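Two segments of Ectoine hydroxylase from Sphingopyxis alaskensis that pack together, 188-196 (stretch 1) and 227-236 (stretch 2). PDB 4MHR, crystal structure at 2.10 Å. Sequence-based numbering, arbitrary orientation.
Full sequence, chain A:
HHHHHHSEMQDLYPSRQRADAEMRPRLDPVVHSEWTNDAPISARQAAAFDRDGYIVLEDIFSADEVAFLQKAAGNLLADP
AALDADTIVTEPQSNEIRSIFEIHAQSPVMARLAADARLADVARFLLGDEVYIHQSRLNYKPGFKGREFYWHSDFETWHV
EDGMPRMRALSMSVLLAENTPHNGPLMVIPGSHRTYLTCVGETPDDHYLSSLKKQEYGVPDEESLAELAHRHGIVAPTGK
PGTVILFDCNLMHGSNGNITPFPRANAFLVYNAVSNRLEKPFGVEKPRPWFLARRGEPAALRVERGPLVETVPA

Stretch 1 188-196: VIPGSHRTY
Stretch 2 (227-236) ELAHRHGIVA

Ile189 forms the apolar centre of the contact, which buries 518 Å², both sides summed. Buried, with chi1 m and chi2 t, it lies across the end of the helix 227-232, which begins before Glu227, and the residues that follow: CG2 is 4.2 Å from Leu228 CB and 3.7 Å from His232 CB, CD1 is 4.2 Å from Ala229 CB, and CG1 is 4.1 Å from Ile234 CG1. The branched side chain thus spans one helical turn and the segment beyond it. Leu228 (m, t) directs its CA-to-CB bond toward stretch 1 and extends further, CD2 lying 4.3 Å from Thr195 OG1. Pro190, its ring C-gamma exo, continues the apolar surface, with CG 3.9 Å from Val235 CG2; Val235 is t, Val188 m.

The chain leaves the helix at Gly233, whose phi/psi of 79/-178 suit glycine, since a CB would be jammed against the preceding carbonyl. Ile234 and Val235 then run extended, antiparallel to Val188 and Ile189, with CA atoms 4.8 Å apart at Ile189-Ile234. A single bridge joins Val188 and Val235 through two nearly linear hydrogen bonds, Val188 N to Val235 O (2.9 Å) and Val235 N to Val188 O (3.0 Å). Val188 O also receives a CA-H...O contact from Ile234 CA at 3.5 Å.

Stretch 1 turns through a type II turn, Ile189 to Ser192, and stays against the helix; Ser192 N to Ile189 O (3.1 Å) closes the turn, reinforced by Ser192 OG (chi1 p) to Ile189 O (2.6 Å). A 3-10 segment, 192-194, leads into a strand at Thr195 (m). Gly191, at 83/-7, must be glycine because a CB would jam against the preceding carbonyl; it would also sit 3.1 Å from His232 ND1. Gly191 C and Ser192 N cover one face of the His232 imidazole (m, chi2 -67°). Pro190 O packs tightly on His232 CB at 3.0 Å.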

# COMPACT_ATOMS: atom_id res chain seq x y z
N VAL A 188 5.92 10.32 -1.98
CA VAL A 188 6.50 9.34 -2.89
C VAL A 188 7.55 10.03 -3.70
O VAL A 188 7.51 11.29 -3.88
CB VAL A 188 5.43 8.66 -3.77
CG1 VAL A 188 4.35 8.08 -2.90
CG2 VAL A 188 4.81 9.62 -4.81
N ILE A 189 8.52 9.24 -4.17
CA ILE A 189 9.46 9.71 -5.20
C ILE A 189 9.01 9.14 -6.57
O ILE A 189 9.22 7.93 -6.87
CB ILE A 189 10.88 9.25 -4.84
CG1 ILE A 189 11.31 9.89 -3.50
CG2 ILE A 189 11.86 9.64 -5.94
CD1 ILE A 189 12.69 9.42 -3.04
N PRO A 190 8.38 9.99 -7.42
CA PRO A 190 7.77 9.43 -8.63
C PRO A 190 8.81 8.87 -9.62
O PRO A 190 9.88 9.43 -9.78
CB PRO A 190 6.99 10.61 -9.27
CG PRO A 190 7.19 11.78 -8.37
CD PRO A 190 8.17 11.45 -7.29
N GLY A 191 8.52 7.73 -10.23
CA GLY A 191 9.49 7.05 -11.08
C GLY A 191 10.49 6.18 -10.36
O GLY A 191 11.17 5.42 -10.98
N SER A 192 10.50 6.21 -9.05
CA SER A 192 11.42 5.42 -8.27
C SER A 192 11.15 3.94 -8.31
O SER A 192 12.03 3.10 -8.09
CB SER A 192 11.37 5.90 -6.82
OG SER A 192 10.15 5.65 -6.12
N HIS A 193 9.94 3.60 -8.64
CA HIS A 193 9.58 2.19 -8.85
C HIS A 193 10.30 1.41 -9.96
O HIS A 193 10.28 0.14 -9.96
CB HIS A 193 8.05 2.09 -9.01
CG HIS A 193 7.56 2.70 -10.27
ND1 HIS A 193 7.78 4.03 -10.59
CD2 HIS A 193 6.85 2.16 -11.31
CE1 HIS A 193 7.26 4.29 -11.78
NE2 HIS A 193 6.68 3.17 -12.24
N ARG A 194 10.95 2.13 -10.86
CA ARG A 194 11.68 1.52 -11.91
C ARG A 194 13.11 1.23 -11.53
O ARG A 194 13.86 0.73 -12.39
CB ARG A 194 11.72 2.42 -13.16
CG ARG A 194 10.46 2.30 -13.99
CD ARG A 194 10.63 2.95 -15.38
NE ARG A 194 9.30 3.03 -15.97
CZ ARG A 194 8.75 2.01 -16.60
NH1 ARG A 194 9.39 0.86 -16.73
NH2 ARG A 194 7.58 2.13 -17.09
N THR A 195 13.49 1.52 -10.29
CA THR A 195 14.80 1.12 -9.70
C THR A 195 14.61 0.30 -8.49
O THR A 195 13.84 0.66 -7.55
CB THR A 195 15.56 2.37 -9.21
OG1 THR A 195 15.76 3.25 -10.30
CG2 THR A 195 16.94 2.01 -8.60
N TYR A 196 15.28 -0.85 -8.46
CA TYR A 196 15.27 -1.65 -7.27
C TYR A 196 16.52 -1.25 -6.46
O TYR A 196 17.65 -1.45 -6.90
CB TYR A 196 15.37 -3.12 -7.62
CG TYR A 196 15.32 -4.00 -6.41
CD1 TYR A 196 14.19 -4.03 -5.60
CD2 TYR A 196 16.38 -4.85 -6.10
CE1 TYR A 196 14.12 -4.87 -4.52
CE2 TYR A 196 16.30 -5.75 -5.05
CZ TYR A 196 15.23 -5.76 -4.26
OH TYR A 196 15.16 -6.66 -3.23
N GLU A 227 20.03 10.71 -4.44
CA GLU A 227 20.09 10.61 -5.88
C GLU A 227 18.68 10.43 -6.51
O GLU A 227 18.35 11.09 -7.47
CB GLU A 227 21.06 9.49 -6.26
CG GLU A 227 21.20 9.25 -7.76
CD GLU A 227 21.64 10.48 -8.55
OE1 GLU A 227 22.47 11.27 -8.04
OE2 GLU A 227 21.15 10.65 -9.70
N LEU A 228 17.87 9.52 -5.98
CA LEU A 228 16.47 9.37 -6.48
C LEU A 228 15.66 10.68 -6.41
O LEU A 228 15.04 11.10 -7.37
CB LEU A 228 15.77 8.24 -5.71
CG LEU A 228 16.32 6.87 -6.10
CD1 LEU A 228 15.73 5.87 -5.17
CD2 LEU A 228 15.91 6.51 -7.52
N ALA A 229 15.71 11.33 -5.27
CA ALA A 229 14.95 12.54 -5.05
C ALA A 229 15.39 13.71 -5.93
O ALA A 229 14.55 14.52 -6.36
CB ALA A 229 14.98 12.89 -3.59
N HIS A 230 16.68 13.84 -6.17
CA HIS A 230 17.21 14.91 -7.09
C HIS A 230 16.78 14.61 -8.51
O HIS A 230 16.38 15.48 -9.26
CB HIS A 230 18.77 14.99 -7.01
CG HIS A 230 19.44 15.70 -8.18
ND1 HIS A 230 19.56 17.08 -8.25
CD2 HIS A 230 20.04 15.22 -9.29
CE1 HIS A 230 20.20 17.41 -9.36
NE2 HIS A 230 20.50 16.30 -10.01
N ARG A 231 16.88 13.36 -8.91
CA ARG A 231 16.41 13.02 -10.24
C ARG A 231 14.90 13.16 -10.40
O ARG A 231 14.44 13.64 -11.44
CB ARG A 231 16.78 11.57 -10.52
CG ARG A 231 16.74 11.15 -11.96
CD ARG A 231 17.11 9.67 -12.03
NE ARG A 231 18.45 9.41 -11.48
CZ ARG A 231 18.91 8.23 -11.05
NH1 ARG A 231 18.14 7.15 -11.06
NH2 ARG A 231 20.14 8.15 -10.60
N HIS A 232 14.10 12.71 -9.42
CA HIS A 232 12.63 12.64 -9.65
C HIS A 232 11.76 13.62 -8.87
O HIS A 232 10.59 13.81 -9.18
CB HIS A 232 12.15 11.26 -9.30
CG HIS A 232 12.82 10.19 -10.09
ND1 HIS A 232 12.62 10.05 -11.44
CD2 HIS A 232 13.65 9.19 -9.72
CE1 HIS A 232 13.30 9.00 -11.87
NE2 HIS A 232 13.93 8.46 -10.85
N GLY A 233 12.32 14.27 -7.85
CA GLY A 233 11.53 15.13 -7.02
C GLY A 233 10.71 14.30 -6.02
O GLY A 233 10.79 13.04 -5.93
N ILE A 234 9.93 15.03 -5.24
CA ILE A 234 9.02 14.43 -4.29
C ILE A 234 7.61 14.97 -4.49
O ILE A 234 7.41 16.16 -4.73
CB ILE A 234 9.49 14.67 -2.87
CG1 ILE A 234 10.73 13.84 -2.58
CG2 ILE A 234 8.41 14.23 -1.92
CD1 ILE A 234 11.56 14.29 -1.35
N VAL A 235 6.61 14.10 -4.33
CA VAL A 235 5.21 14.53 -4.39
C VAL A 235 4.43 13.94 -3.19
O VAL A 235 4.69 12.86 -2.75
CB VAL A 235 4.61 14.03 -5.74
CG1 VAL A 235 3.10 14.19 -5.82
CG2 VAL A 235 5.19 14.84 -6.90
N ALA A 236 3.44 14.65 -2.69
CA ALA A 236 2.67 14.20 -1.55
C ALA A 236 1.22 14.32 -1.90
O ALA A 236 0.68 15.38 -1.71
CB ALA A 236 2.98 15.06 -0.34